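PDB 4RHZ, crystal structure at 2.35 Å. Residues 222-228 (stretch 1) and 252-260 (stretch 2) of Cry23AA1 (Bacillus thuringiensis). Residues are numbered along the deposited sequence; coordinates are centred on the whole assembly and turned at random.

Stretch 1 222-228: AQGLRSI
Stretch 2, residues 252-260: GSLAPNVTL

Stretch 1 is strand throughout, part of a longer strand that begins before Ala222 and continues past Ile228, and it is mostly extended; strand 252-254 runs against it at 163°, nearly antiparallel, with axes approaching to 4.6 Å. Arg226 faces Leu254 as a non-hydrogen-bonded pair, CA to CA 4.4 Å. Around it, Ala255 N donates to Leu225 O (3.0 Å, almost linear), Ser227 N to Ser253 O (2.9 Å), and Gly252 N to Ser227 O (3.1 Å).

Leu225 is the exception in psi, at phi/psi -99/-35. Gly252 sits at -90/-97, and lacking a side chain matters there: an ideal CB would lie 2.4 Å from Ser227 OG, a clash. With that space free, Ser227, chi1 p (64°), places its OG 2.7 Å from Ser253 N and accepts a hydrogen bond from it, so a side chain supplements the backbone ladder.

Beyond Leu254, a type I turn from Ala255 to Val258, closed by Val258 N to Ala255 O at 2.9 Å, places Asn257 with its CB sideways to stretch 1, while its side-chain end comes nearer. Its chi1 is p (67°) and chi2 -30°, directing the carboxamide at that of Gln223 (chi1 p, chi2 t, chi3 103°). The two amides pair reciprocally: Asn257 ND2 donates to Gln223 OE1 at 2.6 Å, and Gln223 NE2 to Asn257 OD1 at 2.8 Å, both at 169°. Gln223 NE2 also donates to Gly224 O (2.9 Å), fixing the amide's orientation through both its hydrogens.

Ala255 CB fits 3.5 Å from Gln223 NE2, a small side chain beside the amide. Leu225, m/t, points its CB away, yet its CD2 reaches Val258 CG2 (chi1 t) at 3.9 Å, an apolar contact.

Arg226 and Leu254 share a sheet face. Arg226, chi1 42° with chi2 and chi3 off-well, carries its guanidinium beneath Leu254 CD2, which covers one face; Leu254 is m/t. Arg226 NH2 ends 3.3 Å from Leu260 CD1.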

# COMPACT_ATOMS: atom_id res chain seq x y z
N ALA A 222 -1.81 6.03 0.56
CA ALA A 222 -2.34 5.12 1.56
C ALA A 222 -3.80 5.49 1.58
O ALA A 222 -4.13 6.65 1.79
CB ALA A 222 -1.71 5.39 2.95
N GLN A 223 -4.69 4.53 1.34
CA GLN A 223 -6.13 4.83 1.50
C GLN A 223 -6.91 3.60 1.92
O GLN A 223 -6.46 2.46 1.73
CB GLN A 223 -6.77 5.34 0.18
CG GLN A 223 -6.55 4.38 -0.89
CD GLN A 223 -7.32 4.71 -2.15
OE1 GLN A 223 -6.73 5.22 -3.13
NE2 GLN A 223 -8.66 4.40 -2.16
N GLY A 224 -8.12 3.87 2.39
CA GLY A 224 -9.10 2.81 2.56
C GLY A 224 -9.43 2.29 1.20
O GLY A 224 -9.69 3.08 0.26
N LEU A 225 -9.45 0.98 1.06
CA LEU A 225 -9.87 0.44 -0.20
C LEU A 225 -11.31 -0.02 -0.23
O LEU A 225 -11.94 0.04 -1.28
CB LEU A 225 -9.02 -0.74 -0.58
CG LEU A 225 -7.51 -0.55 -0.60
CD1 LEU A 225 -6.92 -1.97 -0.68
CD2 LEU A 225 -7.09 0.31 -1.86
N ARG A 226 -11.79 -0.56 0.91
CA ARG A 226 -13.15 -1.07 1.05
C ARG A 226 -13.49 -1.33 2.49
O ARG A 226 -12.57 -1.45 3.35
CB ARG A 226 -13.41 -2.31 0.24
CG ARG A 226 -12.30 -3.27 0.28
CD ARG A 226 -12.87 -4.58 0.34
NE ARG A 226 -12.62 -5.36 -0.82
CZ ARG A 226 -13.51 -6.20 -1.38
NH1 ARG A 226 -14.75 -6.34 -0.89
NH2 ARG A 226 -13.14 -6.90 -2.45
N SER A 227 -14.81 -1.29 2.76
CA SER A 227 -15.38 -1.52 4.08
C SER A 227 -16.07 -2.89 4.02
O SER A 227 -16.53 -3.34 2.95
CB SER A 227 -16.35 -0.39 4.47
OG SER A 227 -17.48 -0.39 3.57
N ILE A 228 -16.05 -3.59 5.14
CA ILE A 228 -16.70 -4.88 5.27
C ILE A 228 -17.45 -4.85 6.65
O ILE A 228 -16.97 -4.23 7.63
CB ILE A 228 -15.64 -5.98 5.26
CG1 ILE A 228 -15.05 -6.14 3.88
CG2 ILE A 228 -16.25 -7.35 5.66
CD1 ILE A 228 -13.77 -6.98 3.86
N GLY A 252 -19.51 -3.94 2.44
CA GLY A 252 -20.01 -2.60 2.72
C GLY A 252 -19.84 -1.79 1.44
O GLY A 252 -20.64 -1.95 0.55
N SER A 253 -18.76 -1.01 1.32
CA SER A 253 -18.52 -0.11 0.18
C SER A 253 -17.12 -0.28 -0.43
O SER A 253 -16.19 -0.70 0.25
CB SER A 253 -18.61 1.36 0.62
OG SER A 253 -19.81 1.70 1.26
N LEU A 254 -16.97 0.06 -1.71
CA LEU A 254 -15.63 0.16 -2.36
C LEU A 254 -15.27 1.61 -2.37
O LEU A 254 -16.15 2.44 -2.51
CB LEU A 254 -15.70 -0.25 -3.81
CG LEU A 254 -16.08 -1.66 -4.17
CD1 LEU A 254 -16.02 -1.81 -5.69
CD2 LEU A 254 -15.15 -2.68 -3.46
N ALA A 255 -13.99 1.96 -2.23
CA ALA A 255 -13.57 3.38 -2.52
C ALA A 255 -13.90 3.82 -3.98
O ALA A 255 -13.96 2.98 -4.89
CB ALA A 255 -12.11 3.57 -2.18
N PRO A 256 -14.13 5.12 -4.22
CA PRO A 256 -14.47 5.58 -5.63
C PRO A 256 -13.46 5.15 -6.72
O PRO A 256 -13.84 4.69 -7.86
CB PRO A 256 -14.52 7.11 -5.54
CG PRO A 256 -14.51 7.45 -4.02
CD PRO A 256 -14.04 6.23 -3.23
N ASN A 257 -12.18 5.20 -6.34
CA ASN A 257 -11.08 4.86 -7.25
C ASN A 257 -10.75 3.41 -7.20
O ASN A 257 -9.71 3.02 -7.73
CB ASN A 257 -9.82 5.68 -6.94
CG ASN A 257 -9.18 5.31 -5.57
OD1 ASN A 257 -9.89 4.90 -4.62
ND2 ASN A 257 -7.84 5.48 -5.46
N VAL A 258 -11.62 2.60 -6.59
CA VAL A 258 -11.34 1.15 -6.45
C VAL A 258 -12.39 0.37 -7.20
O VAL A 258 -13.58 0.77 -7.21
CB VAL A 258 -11.29 0.69 -4.94
CG1 VAL A 258 -11.41 -0.81 -4.80
CG2 VAL A 258 -10.01 1.19 -4.24
N THR A 259 -11.96 -0.75 -7.78
CA THR A 259 -12.74 -1.61 -8.67
C THR A 259 -12.26 -3.08 -8.49
O THR A 259 -11.16 -3.32 -7.94
CB THR A 259 -12.59 -1.10 -10.18
OG1 THR A 259 -13.16 0.22 -10.31
CG2 THR A 259 -13.30 -2.02 -11.19
N LEU A 260 -13.09 -4.06 -8.87
CA LEU A 260 -12.60 -5.48 -9.02
C LEU A 260 -13.07 -6.22 -10.31
O LEU A 260 -13.46 -7.40 -10.32
CB LEU A 260 -12.82 -6.33 -7.76
CG LEU A 260 -13.86 -6.10 -6.67
CD1 LEU A 260 -13.18 -5.48 -5.46
CD2 LEU A 260 -15.08 -5.28 -7.16